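Local atomic coordinates of nucleoporin NUP159 (Saccharomyces cerevisiae, PDB entry 1XIP), a protein that serves as a component of the nuclear pore complex, its N-terminal beta-propeller domain, present here, functioning in mRNA export by tethering the helicase Dbp5 to the pore. Residues N164-D169 with Y214-V219; L228-N233 with Y244-Y249; K180-Q185 with F200-E205. All coordinates share one frame; numbering follows the deposited sequence.

Contact 1 of 3, residues N164-D169 with Y214-V219; sequences NVTSFD and YSPLSV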
ATOM      1  N   ASN A 164      -3.064  20.249  -4.475  1.00 31.77           N
ATOM      2  CA  ASN A 164      -2.142  20.386  -3.348  1.00 30.92           C
ATOM      3  C   ASN A 164      -2.112  19.178  -2.425  1.00 30.15           C
ATOM      4  O   ASN A 164      -1.769  19.298  -1.249  1.00 30.37           O
ATOM      5  CB  ASN A 164      -2.468  21.646  -2.544  1.00 31.29           C
ATOM      6  CG  ASN A 164      -2.206  22.910  -3.322  1.00 31.40           C
ATOM      7  OD1 ASN A 164      -1.156  23.053  -3.953  1.00 31.48           O
ATOM      8  ND2 ASN A 164      -3.154  23.842  -3.277  1.00 32.21           N
ATOM      9  N   VAL A 165      -2.470  18.021  -2.981  1.00 28.84           N
ATOM     10  CA  VAL A 165      -2.551  16.762  -2.264  1.00 27.46           C
ATOM     11  C   VAL A 165      -1.159  16.140  -2.245  1.00 26.92           C
ATOM     12  O   VAL A 165      -0.451  16.212  -3.249  1.00 27.08           O
ATOM     13  CB  VAL A 165      -3.528  15.786  -3.007  1.00 27.59           C
ATOM     14  CG1 VAL A 165      -3.760  14.467  -2.215  1.00 26.46           C
ATOM     15  CG2 VAL A 165      -4.842  16.475  -3.331  1.00 26.58           C
ATOM     16  N   THR A 166      -0.766  15.531  -1.122  1.00 25.62           N
ATOM     17  CA  THR A 166       0.505  14.805  -1.068  1.00 25.07           C
ATOM     18  C   THR A 166       0.301  13.314  -0.837  1.00 24.48           C
ATOM     19  O   THR A 166       1.162  12.507  -1.164  1.00 23.88           O
ATOM     20  CB  THR A 166       1.481  15.389  -0.019  1.00 24.93           C
ATOM     21  OG1 THR A 166       0.862  15.401   1.263  1.00 25.27           O
ATOM     22  CG2 THR A 166       1.752  16.865  -0.295  1.00 25.99           C
ATOM     23  N   SER A 167      -0.848  12.972  -0.267  1.00 23.88           N
ATOM     24  CA  SER A 167      -1.276  11.599  -0.124  1.00 23.35           C
ATOM     25  C   SER A 167      -2.791  11.513  -0.157  1.00 22.98           C
ATOM     26  O   SER A 167      -3.486  12.388   0.331  1.00 23.17           O
ATOM     27  CB  SER A 167      -0.753  10.994   1.190  1.00 23.45           C
ATOM     28  OG  SER A 167      -0.878   9.574   1.170  1.00 22.63           O
ATOM     29  N   PHE A 168      -3.299  10.438  -0.720  1.00 22.85           N
ATOM     30  CA  PHE A 168      -4.728  10.187  -0.696  1.00 22.48           C
ATOM     31  C   PHE A 168      -4.992   8.710  -0.403  1.00 22.55           C
ATOM     32  O   PHE A 168      -4.104   7.878  -0.519  1.00 22.58           O
ATOM     33  CB  PHE A 168      -5.370  10.614  -2.018  1.00 22.04           C
ATOM     34  CG  PHE A 168      -5.196   9.605  -3.137  1.00 21.52           C
ATOM     35  CD1 PHE A 168      -6.194   8.665  -3.408  1.00 21.42           C
ATOM     36  CD2 PHE A 168      -4.045   9.608  -3.925  1.00 20.59           C
ATOM     37  CE1 PHE A 168      -6.044   7.736  -4.446  1.00 21.95           C
ATOM     38  CE2 PHE A 168      -3.885   8.693  -4.967  1.00 20.21           C
ATOM     39  CZ  PHE A 168      -4.884   7.751  -5.226  1.00 21.37           C
ATOM     40  N   ASP A 169      -6.219   8.398  -0.014  1.00 23.08           N
ATOM     41  CA  ASP A 169      -6.661   7.012   0.112  1.00 23.92           C
ATOM     42  C   ASP A 169      -8.137   6.942  -0.273  1.00 23.77           C
ATOM     43  O   ASP A 169      -8.860   7.901  -0.066  1.00 24.09           O
ATOM     44  CB  ASP A 169      -6.436   6.511   1.547  1.00 23.73           C
ATOM     45  CG  ASP A 169      -6.506   4.997   1.663  1.00 25.80           C
ATOM     46  OD1 ASP A 169      -6.523   4.289   0.609  1.00 28.75           O
ATOM     47  OD2 ASP A 169      -6.544   4.417   2.776  1.00 26.37           O
ATOM     48  N   TYR A 214       9.000  17.609   9.396  1.00 30.92           N
ATOM     49  CA  TYR A 214       7.865  16.679   9.407  1.00 29.45           C
ATOM     50  C   TYR A 214       6.885  17.028   8.317  1.00 28.62           C
ATOM     51  O   TYR A 214       5.891  17.705   8.535  1.00 28.23           O
ATOM     52  CB  TYR A 214       7.220  16.625  10.797  1.00 29.06           C
ATOM     53  CG  TYR A 214       8.201  16.074  11.775  1.00 28.67           C
ATOM     54  CD1 TYR A 214       8.391  14.704  11.891  1.00 29.09           C
ATOM     55  CD2 TYR A 214       9.021  16.915  12.510  1.00 28.78           C
ATOM     56  CE1 TYR A 214       9.326  14.183  12.748  1.00 29.41           C
ATOM     57  CE2 TYR A 214       9.966  16.408  13.374  1.00 29.47           C
ATOM     58  CZ  TYR A 214      10.113  15.035  13.487  1.00 30.40           C
ATOM     59  OH  TYR A 214      11.052  14.508  14.347  1.00 33.28           O
ATOM     60  N   SER A 215       7.223  16.579   7.122  1.00 28.07           N
ATOM     61  CA  SER A 215       6.442  16.822   5.934  1.00 27.84           C
ATOM     62  C   SER A 215       5.268  15.868   5.884  1.00 27.37           C
ATOM     63  O   SER A 215       5.314  14.786   6.480  1.00 27.45           O
ATOM     64  CB  SER A 215       7.313  16.602   4.708  1.00 27.97           C
ATOM     65  OG  SER A 215       7.390  17.781   3.939  1.00 30.46           O
ATOM     66  N   PRO A 216       4.217  16.250   5.164  1.00 26.87           N
ATOM     67  CA  PRO A 216       3.056  15.372   5.002  1.00 26.24           C
ATOM     68  C   PRO A 216       3.437  14.229   4.068  1.00 25.65           C
ATOM     69  O   PRO A 216       3.826  14.498   2.928  1.00 25.98           O
ATOM     70  CB  PRO A 216       2.015  16.289   4.358  1.00 26.25           C
ATOM     71  CG  PRO A 216       2.820  17.332   3.622  1.00 26.86           C
ATOM     72  CD  PRO A 216       4.059  17.529   4.441  1.00 26.83           C
ATOM     73  N   LEU A 217       3.370  12.986   4.552  1.00 24.55           N
ATOM     74  CA  LEU A 217       3.852  11.846   3.766  1.00 23.19           C
ATOM     75  C   LEU A 217       2.729  10.894   3.335  1.00 23.50           C
ATOM     76  O   LEU A 217       2.744  10.390   2.211  1.00 23.99           O
ATOM     77  CB  LEU A 217       4.968  11.086   4.499  1.00 22.30           C
ATOM     78  CG  LEU A 217       6.291  11.784   4.923  1.00 20.63           C
ATOM     79  CD1 LEU A 217       7.181  10.858   5.709  1.00 16.60           C
ATOM     80  CD2 LEU A 217       7.054  12.308   3.753  1.00 18.51           C
ATOM     81  N   SER A 218       1.739  10.668   4.200  1.00 23.09           N
ATOM     82  CA  SER A 218       0.831   9.558   3.972  1.00 22.99           C
ATOM     83  C   SER A 218      -0.506   9.599   4.752  1.00 22.74           C
ATOM     84  O   SER A 218      -0.520   9.923   5.930  1.00 23.11           O
ATOM     85  CB  SER A 218       1.573   8.256   4.268  1.00 22.33           C
ATOM     86  OG  SER A 218       0.654   7.256   4.647  1.00 23.80           O
ATOM     87  N   VAL A 219      -1.613   9.274   4.076  1.00 22.41           N
ATOM     88  CA  VAL A 219      -2.876   8.939   4.753  1.00 22.29           C
ATOM     89  C   VAL A 219      -3.326   7.534   4.441  1.00 22.43           C
ATOM     90  O   VAL A 219      -3.059   7.012   3.355  1.00 22.52           O
ATOM     91  CB  VAL A 219      -4.111   9.782   4.343  1.00 22.26           C
ATOM     92  CG1 VAL A 219      -4.749  10.394   5.578  1.00 22.43           C
ATOM     93  CG2 VAL A 219      -3.827  10.778   3.227  1.00 21.06           C
TER
HETATM   94  O   HOH W   1       0.445   6.725   1.656  1.00 37.56           O
HETATM   95  O   HOH W   2      -1.986   5.789   1.154  1.00 28.32           O

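Contact 2 of 3, residues L228-N233 with Y244-Y249; sequences LAVFGN and YDQKMY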
ATOM      1  N   LEU A 228      -4.720   6.981   9.549  1.00 25.18           N
ATOM      2  CA  LEU A 228      -3.351   6.894   9.987  1.00 23.51           C
ATOM      3  C   LEU A 228      -2.561   7.822   9.090  1.00 23.03           C
ATOM      4  O   LEU A 228      -2.618   7.704   7.867  1.00 22.91           O
ATOM      5  CB  LEU A 228      -2.873   5.451   9.853  1.00 23.36           C
ATOM      6  CG  LEU A 228      -1.515   4.939  10.341  1.00 21.96           C
ATOM      7  CD1 LEU A 228      -0.788   4.300   9.205  1.00 19.48           C
ATOM      8  CD2 LEU A 228      -0.669   5.985  10.994  1.00 19.45           C
ATOM      9  N   ALA A 229      -1.857   8.773   9.702  1.00 22.54           N
ATOM     10  CA  ALA A 229      -1.071   9.772   8.972  1.00 21.58           C
ATOM     11  C   ALA A 229       0.394   9.667   9.324  1.00 21.05           C
ATOM     12  O   ALA A 229       0.742   9.343  10.455  1.00 20.55           O
ATOM     13  CB  ALA A 229      -1.571  11.158   9.286  1.00 21.72           C
ATOM     14  N   VAL A 230       1.259   9.957   8.364  1.00 20.94           N
ATOM     15  CA  VAL A 230       2.682   9.980   8.653  1.00 21.02           C
ATOM     16  C   VAL A 230       3.338  11.273   8.197  1.00 21.70           C
ATOM     17  O   VAL A 230       3.023  11.796   7.127  1.00 21.81           O
ATOM     18  CB  VAL A 230       3.423   8.764   8.079  1.00 21.07           C
ATOM     19  CG1 VAL A 230       4.864   8.734   8.606  1.00 20.55           C
ATOM     20  CG2 VAL A 230       2.699   7.461   8.432  1.00 19.10           C
ATOM     21  N   PHE A 231       4.229  11.789   9.043  1.00 22.37           N
ATOM     22  CA  PHE A 231       5.002  12.986   8.761  1.00 23.61           C
ATOM     23  C   PHE A 231       6.470  12.659   8.975  1.00 25.35           C
ATOM     24  O   PHE A 231       6.818  11.903   9.886  1.00 25.34           O
ATOM     25  CB  PHE A 231       4.577  14.131   9.682  1.00 23.16           C
ATOM     26  CG  PHE A 231       3.119  14.431   9.625  1.00 22.09           C
ATOM     27  CD1 PHE A 231       2.596  15.222   8.598  1.00 21.46           C
ATOM     28  CD2 PHE A 231       2.252  13.899  10.579  1.00 21.67           C
ATOM     29  CE1 PHE A 231       1.225  15.494   8.515  1.00 21.89           C
ATOM     30  CE2 PHE A 231       0.870  14.150  10.512  1.00 22.78           C
ATOM     31  CZ  PHE A 231       0.349  14.959   9.472  1.00 22.14           C
ATOM     32  N   GLY A 232       7.333  13.214   8.136  1.00 27.28           N
ATOM     33  CA  GLY A 232       8.743  12.902   8.210  1.00 29.97           C
ATOM     34  C   GLY A 232       9.533  13.680   7.195  1.00 32.36           C
ATOM     35  O   GLY A 232       8.978  14.503   6.466  1.00 32.49           O
ATOM     36  N   ASN A 233      10.834  13.421   7.151  1.00 34.95           N
ATOM     37  CA  ASN A 233      11.738  14.151   6.279  1.00 37.66           C
ATOM     38  C   ASN A 233      11.393  13.909   4.823  1.00 40.36           C
ATOM     39  O   ASN A 233      10.859  12.854   4.466  1.00 40.25           O
ATOM     40  CB  ASN A 233      13.192  13.775   6.569  1.00 36.97           C
ATOM     41  CG  ASN A 233      13.448  12.276   6.453  1.00 35.83           C
ATOM     42  OD1 ASN A 233      12.810  11.468   7.120  1.00 32.95           O
ATOM     43  ND2 ASN A 233      14.395  11.907   5.605  1.00 35.72           N
ATOM     44  N   TYR A 244      15.525   7.435   7.504  1.00 37.91           N
ATOM     45  CA  TYR A 244      14.163   7.996   7.646  1.00 35.38           C
ATOM     46  C   TYR A 244      13.836   8.402   9.078  1.00 34.26           C
ATOM     47  O   TYR A 244      14.118   7.662  10.030  1.00 33.99           O
ATOM     48  CB  TYR A 244      13.079   7.044   7.111  1.00 34.74           C
ATOM     49  CG  TYR A 244      13.237   6.699   5.652  1.00 32.90           C
ATOM     50  CD1 TYR A 244      12.827   7.590   4.649  1.00 31.65           C
ATOM     51  CD2 TYR A 244      13.802   5.494   5.266  1.00 31.23           C
ATOM     52  CE1 TYR A 244      12.985   7.282   3.308  1.00 30.12           C
ATOM     53  CE2 TYR A 244      13.974   5.180   3.930  1.00 31.49           C
ATOM     54  CZ  TYR A 244      13.561   6.074   2.958  1.00 31.01           C
ATOM     55  OH  TYR A 244      13.727   5.741   1.642  1.00 31.39           O
ATOM     56  N   ASP A 245      13.248   9.583   9.223  1.00 32.61           N
ATOM     57  CA  ASP A 245      12.719  10.014  10.497  1.00 32.05           C
ATOM     58  C   ASP A 245      11.229  10.344  10.353  1.00 31.35           C
ATOM     59  O   ASP A 245      10.853  11.298   9.670  1.00 31.07           O
ATOM     60  CB  ASP A 245      13.513  11.207  11.037  1.00 32.33           C
ATOM     61  CG  ASP A 245      12.934  11.761  12.339  1.00 34.07           C
ATOM     62  OD1 ASP A 245      12.558  10.939  13.232  1.00 36.44           O
ATOM     63  OD2 ASP A 245      12.802  12.999  12.547  1.00 33.57           O
ATOM     64  N   GLN A 246      10.378   9.551  10.998  1.00 30.60           N
ATOM     65  CA  GLN A 246       8.942   9.656  10.762  1.00 29.77           C
ATOM     66  C   GLN A 246       8.093   9.612  12.025  1.00 29.33           C
ATOM     67  O   GLN A 246       8.407   8.887  12.966  1.00 29.67           O
ATOM     68  CB  GLN A 246       8.503   8.541   9.823  1.00 29.42           C
ATOM     69  CG  GLN A 246       8.765   8.832   8.373  1.00 28.78           C
ATOM     70  CD  GLN A 246       8.603   7.612   7.507  1.00 27.73           C
ATOM     71  OE1 GLN A 246       7.985   6.647   7.922  1.00 28.82           O
ATOM     72  NE2 GLN A 246       9.165   7.644   6.302  1.00 27.41           N
ATOM     73  N   LYS A 247       6.998  10.359  12.027  1.00 28.85           N
ATOM     74  CA  LYS A 247       6.028  10.270  13.105  1.00 28.82           C
ATOM     75  C   LYS A 247       4.674   9.795  12.614  1.00 28.91           C
ATOM     76  O   LYS A 247       4.133  10.334  11.654  1.00 28.43           O
ATOM     77  CB  LYS A 247       5.900  11.611  13.808  1.00 28.88           C
ATOM     78  CG  LYS A 247       7.060  11.906  14.719  1.00 28.79           C
ATOM     79  CD  LYS A 247       6.803  13.119  15.565  1.00 29.16           C
ATOM     80  CE  LYS A 247       7.915  13.327  16.561  1.00 29.14           C
ATOM     81  NZ  LYS A 247       7.797  12.368  17.690  1.00 29.91           N
HETATM   82  N   MSE A 248       4.127   8.780  13.282  1.00 29.44           N
HETATM   83  CA  MSE A 248       2.811   8.249  12.916  1.00 30.61           C
HETATM   84  C   MSE A 248       1.726   8.643  13.894  1.00 29.71           C
HETATM   85  O   MSE A 248       1.920   8.594  15.103  1.00 29.60           O
HETATM   86  CB  MSE A 248       2.818   6.729  12.754  1.00 31.44           C
HETATM   87  CG  MSE A 248       4.130   6.063  13.034  1.00 37.77           C
HETATM   88 SE   MSE A 248       5.435   6.266  11.578  1.00 49.83          SE
HETATM   89  CE  MSE A 248       4.720   4.962  10.338  1.00 47.03           C
ATOM     90  N   TYR A 249       0.570   9.014  13.351  1.00 28.71           N
ATOM     91  CA  TYR A 249      -0.557   9.414  14.164  1.00 27.87           C
ATOM     92  C   TYR A 249      -1.822   8.699  13.739  1.00 27.90           C
ATOM     93  O   TYR A 249      -2.110   8.580  12.553  1.00 28.19           O
ATOM     94  CB  TYR A 249      -0.758  10.925  14.083  1.00 27.13           C
ATOM     95  CG  TYR A 249       0.361  11.713  14.714  1.00 26.47           C
ATOM     96  CD1 TYR A 249       0.295  12.116  16.047  1.00 25.70           C
ATOM     97  CD2 TYR A 249       1.492  12.058  13.982  1.00 25.09           C
ATOM     98  CE1 TYR A 249       1.324  12.843  16.613  1.00 23.80           C
ATOM     99  CE2 TYR A 249       2.513  12.768  14.542  1.00 23.82           C
ATOM    100  CZ  TYR A 249       2.432  13.165  15.848  1.00 24.12           C
ATOM    101  OH  TYR A 249       3.480  13.896  16.385  1.00 25.66           O
TER

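Contact 3 of 3, residues K180-Q185 with F200-E205; sequences KDRSFQ and FSLPSE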
ATOM      1  N   LYS A 180      -0.600  19.745   1.419  1.00 29.04           N
ATOM      2  CA  LYS A 180       0.717  20.382   1.661  1.00 29.51           C
ATOM      3  C   LYS A 180       0.817  21.198   2.956  1.00 29.74           C
ATOM      4  O   LYS A 180       1.858  21.194   3.618  1.00 29.74           O
ATOM      5  CB  LYS A 180       1.100  21.292   0.495  1.00 29.37           C
ATOM      6  CG  LYS A 180       1.398  20.577  -0.785  1.00 29.95           C
ATOM      7  CD  LYS A 180       1.867  21.543  -1.827  1.00 31.05           C
ATOM      8  CE  LYS A 180       3.054  20.997  -2.578  1.00 33.32           C
ATOM      9  NZ  LYS A 180       3.662  22.072  -3.432  1.00 35.14           N
ATOM     10  N   ASP A 181      -0.257  21.908   3.300  1.00 30.03           N
ATOM     11  CA  ASP A 181      -0.323  22.637   4.562  1.00 30.58           C
ATOM     12  C   ASP A 181      -0.524  21.705   5.770  1.00 30.87           C
ATOM     13  O   ASP A 181      -0.630  22.161   6.923  1.00 31.22           O
ATOM     14  CB  ASP A 181      -1.413  23.714   4.503  1.00 30.67           C
ATOM     15  CG  ASP A 181      -2.815  23.134   4.511  1.00 31.34           C
ATOM     16  OD1 ASP A 181      -3.772  23.939   4.492  1.00 31.77           O
ATOM     17  OD2 ASP A 181      -3.064  21.899   4.537  1.00 32.21           O
ATOM     18  N   ARG A 182      -0.584  20.401   5.491  1.00 31.03           N
ATOM     19  CA  ARG A 182      -0.660  19.350   6.509  1.00 30.77           C
ATOM     20  C   ARG A 182      -2.052  19.241   7.097  1.00 30.48           C
ATOM     21  O   ARG A 182      -2.239  18.690   8.175  1.00 30.40           O
ATOM     22  CB  ARG A 182       0.382  19.571   7.613  1.00 31.12           C
ATOM     23  CG  ARG A 182       1.846  19.530   7.145  1.00 31.38           C
ATOM     24  CD  ARG A 182       2.843  19.220   8.266  1.00 32.31           C
ATOM     25  NE  ARG A 182       2.924  20.298   9.253  1.00 31.76           N
ATOM     26  CZ  ARG A 182       3.717  20.283  10.315  1.00 32.57           C
ATOM     27  NH1 ARG A 182       4.501  19.244  10.547  1.00 33.11           N
ATOM     28  NH2 ARG A 182       3.733  21.319  11.146  1.00 33.97           N
ATOM     29  N   SER A 183      -3.037  19.757   6.376  1.00 30.36           N
ATOM     30  CA  SER A 183      -4.423  19.575   6.777  1.00 30.33           C
ATOM     31  C   SER A 183      -5.063  18.382   6.058  1.00 30.29           C
ATOM     32  O   SER A 183      -4.527  17.872   5.065  1.00 29.92           O
ATOM     33  CB  SER A 183      -5.226  20.866   6.575  1.00 30.21           C
ATOM     34  OG  SER A 183      -5.640  21.011   5.234  1.00 30.59           O
ATOM     35  N   PHE A 184      -6.207  17.952   6.582  1.00 30.50           N
ATOM     36  CA  PHE A 184      -6.903  16.768   6.112  1.00 30.70           C
ATOM     37  C   PHE A 184      -8.299  17.072   5.574  1.00 30.98           C
ATOM     38  O   PHE A 184      -8.979  17.999   6.029  1.00 31.22           O
ATOM     39  CB  PHE A 184      -7.033  15.781   7.251  1.00 30.83           C
ATOM     40  CG  PHE A 184      -5.736  15.221   7.709  1.00 30.59           C
ATOM     41  CD1 PHE A 184      -5.331  13.957   7.289  1.00 31.03           C
ATOM     42  CD2 PHE A 184      -4.927  15.934   8.581  1.00 30.22           C
ATOM     43  CE1 PHE A 184      -4.120  13.420   7.720  1.00 30.97           C
ATOM     44  CE2 PHE A 184      -3.720  15.416   9.015  1.00 31.05           C
ATOM     45  CZ  PHE A 184      -3.309  14.156   8.585  1.00 31.74           C
ATOM     46  N   GLN A 185      -8.726  16.270   4.614  1.00 31.14           N
ATOM     47  CA  GLN A 185     -10.061  16.386   4.069  1.00 31.47           C
ATOM     48  C   GLN A 185     -10.620  15.020   3.761  1.00 31.50           C
ATOM     49  O   GLN A 185      -9.904  14.122   3.333  1.00 31.63           O
ATOM     50  CB  GLN A 185     -10.043  17.233   2.817  1.00 31.73           C
ATOM     51  CG  GLN A 185     -10.153  18.716   3.085  1.00 32.46           C
ATOM     52  CD  GLN A 185     -10.152  19.511   1.815  1.00 34.15           C
ATOM     53  OE1 GLN A 185     -10.566  19.010   0.770  1.00 36.68           O
ATOM     54  NE2 GLN A 185      -9.675  20.744   1.883  1.00 34.51           N
ATOM     55  N   PHE A 200     -10.176  19.158   8.634  1.00 42.05           N
ATOM     56  CA  PHE A 200      -9.449  19.597   9.824  1.00 40.48           C
ATOM     57  C   PHE A 200      -7.969  19.915   9.615  1.00 39.59           C
ATOM     58  O   PHE A 200      -7.356  19.473   8.648  1.00 39.89           O
ATOM     59  CB  PHE A 200      -9.651  18.628  11.000  1.00 40.37           C
ATOM     60  CG  PHE A 200      -9.254  17.219  10.709  1.00 40.38           C
ATOM     61  CD1 PHE A 200      -8.019  16.743  11.105  1.00 40.12           C
ATOM     62  CD2 PHE A 200     -10.131  16.354  10.061  1.00 40.87           C
ATOM     63  CE1 PHE A 200      -7.645  15.421  10.846  1.00 40.93           C
ATOM     64  CE2 PHE A 200      -9.771  15.039   9.797  1.00 41.25           C
ATOM     65  CZ  PHE A 200      -8.523  14.570  10.196  1.00 41.00           C
ATOM     66  N   SER A 201      -7.420  20.708  10.534  1.00 38.13           N
ATOM     67  CA  SER A 201      -6.013  21.076  10.541  1.00 36.50           C
ATOM     68  C   SER A 201      -5.273  20.296  11.617  1.00 35.54           C
ATOM     69  O   SER A 201      -5.872  19.534  12.362  1.00 35.30           O
ATOM     70  CB  SER A 201      -5.867  22.578  10.789  1.00 36.39           C
ATOM     71  OG  SER A 201      -5.245  23.205   9.684  1.00 36.09           O
ATOM     72  N   LEU A 202      -3.966  20.492  11.691  1.00 34.73           N
ATOM     73  CA  LEU A 202      -3.136  19.857  12.706  1.00 34.28           C
ATOM     74  C   LEU A 202      -3.380  20.466  14.082  1.00 33.98           C
ATOM     75  O   LEU A 202      -3.648  21.675  14.189  1.00 33.88           O
ATOM     76  CB  LEU A 202      -1.660  20.038  12.349  1.00 34.27           C
ATOM     77  CG  LEU A 202      -0.828  18.799  12.090  1.00 33.94           C
ATOM     78  CD1 LEU A 202      -1.434  18.042  10.954  1.00 33.80           C
ATOM     79  CD2 LEU A 202       0.578  19.223  11.762  1.00 33.80           C
ATOM     80  N   PRO A 203      -3.264  19.651  15.135  1.00 33.54           N
ATOM     81  CA  PRO A 203      -3.346  20.160  16.502  1.00 33.55           C
ATOM     82  C   PRO A 203      -2.201  21.123  16.768  1.00 33.79           C
ATOM     83  O   PRO A 203      -1.109  20.961  16.207  1.00 33.75           O
ATOM     84  CB  PRO A 203      -3.181  18.908  17.360  1.00 33.22           C
ATOM     85  CG  PRO A 203      -3.466  17.819  16.493  1.00 33.11           C
ATOM     86  CD  PRO A 203      -3.030  18.203  15.119  1.00 33.45           C
ATOM     87  N   SER A 204      -2.464  22.117  17.610  1.00 34.13           N
ATOM     88  CA  SER A 204      -1.492  23.151  17.961  1.00 34.14           C
ATOM     89  C   SER A 204      -0.105  22.591  18.270  1.00 33.87           C
ATOM     90  O   SER A 204       0.895  23.067  17.738  1.00 33.48           O
ATOM     91  CB  SER A 204      -2.010  23.945  19.147  1.00 33.92           C
ATOM     92  OG  SER A 204      -1.473  25.246  19.132  1.00 35.95           O
ATOM     93  N   GLU A 205      -0.064  21.557  19.108  1.00 34.06           N
ATOM     94  CA  GLU A 205       1.192  20.962  19.558  1.00 34.53           C
ATOM     95  C   GLU A 205       1.923  20.226  18.450  1.00 34.91           C
ATOM     96  O   GLU A 205       3.086  19.877  18.614  1.00 35.25           O
ATOM     97  CB  GLU A 205       0.952  19.998  20.714  1.00 34.39           C
ATOM     98  CG  GLU A 205       0.289  20.624  21.915  1.00 35.21           C
ATOM     99  CD  GLU A 205      -1.204  20.380  21.966  1.00 36.80           C
ATOM    100  OE1 GLU A 205      -1.887  20.468  20.907  1.00 36.67           O
ATOM    101  OE2 GLU A 205      -1.701  20.109  23.084  1.00 38.51           O
TER

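Contact 1 of 3, residues N164-D169 with Y214-V219
V219, S167 and T166 bury the most surface in this contact, and each meets the other strand in a different way. S167 supplies the polar link: its hydroxyl stands anti to the backbone N (chi1 -165°), and S167 OG accepts from V219 N at 3.0 Å with an N-H...O angle of 159°. The same oxygen lies 3.3 Å from S218 CA, and a water joins it to S218 OG, so it has two partners, V219 N and the water, at roughly a right angle to each other. V219 answers with a methyl group, its CG2 reaching 3.3 Å from S167 O. A second water spans the two backbones further on, donating to V219 O at 2.7 Å and weakly to F168 O. At the other end T166 crosses P216 at about a right angle, with T166 OG1 3.4 Å from P216 CB; this hydroxyl also has a weak hydrogen bond to L178 O. The short strands 167-169 and 215-219 run almost parallel, at 4°, with axes 5.4 Å apart. No backbone-to-backbone bond joins them, and they belong to different sheets. T166 with S167 opposite L178, and L217 with S218 opposite V230, each form a classic beta bulge. First strands of successive sheets, side by side and pointing the same way, are what the inner strands of neighbouring beta-propeller blades look like.

Contact 2 of 3, residues L228-N233 with Y244-Y249
A229 and Y249 open an antiparallel ladder between adjacent strands of one beta-propeller blade, the strand axes running 4.5 Å apart at 160°. A229 and Y249 exchange two hydrogen bonds, as do F231 and K247, while V230 with M248 and G232 with Q246 form the non-hydrogen-bonded pairs. The tight part is apolar. V230 and M248, a selenomethionine, lie side by side, V230 CG2 touching M248 CE at 3.7 Å, and M279 of strand 279-284 packs on both. On the other face the F231 and Y249 side chains cross at about a right angle, Y249 CD2 meeting the edge of the F231 ring 3.9 Å from F231 CD2; F184 covers F231 from strand 184-190. The K247 side chain starts on this face but leads away, its ammonium group forming a salt bridge with E262. G232 brings Q246 close, with CA atoms 4.1 Å apart, where a side chain would collide with D245 O and Q246 CG. Toward D245, which is exposed, the grip slackens: N233 N reaches D245 O at 3.3 Å. With N233 CG between the backbone N and carbonyl carbon (chi1 56°), N233 OD1 takes the D245 N-H at 2.9 Å. An alanine in place of N233 would probably leave D245 N without this acceptor and the ladder's end less firmly held. In that bond D245 N stands 37° above the N233 amide plane.

Contact 3 of 3, residues K180-Q185 with F200-E205
F184 and F200 form an antiparallel hydrogen-bonded pair, CA atoms 5.3 Å apart, in which F184 N donates to F200 O at 2.8 Å, almost straight at 177°, and F200 N returns a bond to F184 O. Both side chains fall on the same face of the sheet. The two rings are near parallel, with planes at 11°, but offset so far that little of one lies over the other; the F184 and F200 ring centroids are 5.1 Å apart. With F200 CG between its backbone N and carbonyl carbon (chi1 57°) and F184 CG anti to its own carbonyl carbon, the rings leave the paired backbones differently, and it is F184 CB that lies over the F200 face, 3.7 Å from the ring centroid in a CH-pi contact and displaced toward the rim. L202, two residues on from F200, divides its methyls: CD1 meets the edge of the F184 ring, 4.0 Å from F184 CE2, and CD2 lies over the centre of the R182 guanidinium, 3.5 Å above its plane. That guanidinium is anchored beyond the contact by hydrogen bonds to L209 O and Y214 O, which probably hold its flat face against the leucine. On the turn before the strand, D181 OD2 accepts from both S183 N and S183 OG, each at 2.8 Å; the backbone bond makes an Asx turn, and the hydroxyl uses the syn lone pair. I251 touches both phenylalanines and F260 packs on L202, so the shared apolar face looks onto the following sheet. Such packing between the outer strands of one blade and the face of the next is characteristic of a beta-propeller.

In the fold
From the N terminus, 164-169 comes first, passing from strand 158-165 of one sheet into strand 167-170 of the next. Contact 3 then pairs 180-185 with 200-205, closing the hairpin of strands 184-190 and 193-200. Only afterwards does 214-219 close contact 1, whose longer loop therefore encloses contact 3. Contact 2 follows in series, joining strands 226-232 and 246-254. Contact 1 bridges two successive blades at their first strands; contact 3 lies in the first of these blades, where 200-205 begins the link onward, and contact 2 in the second. The blades also meet directly, V219 CG1 against F184 CE1 and F231 against L202. Strand 215-221 joins contact 1 to contact 2 through the backbone pairs S215-G232 and L217-V230.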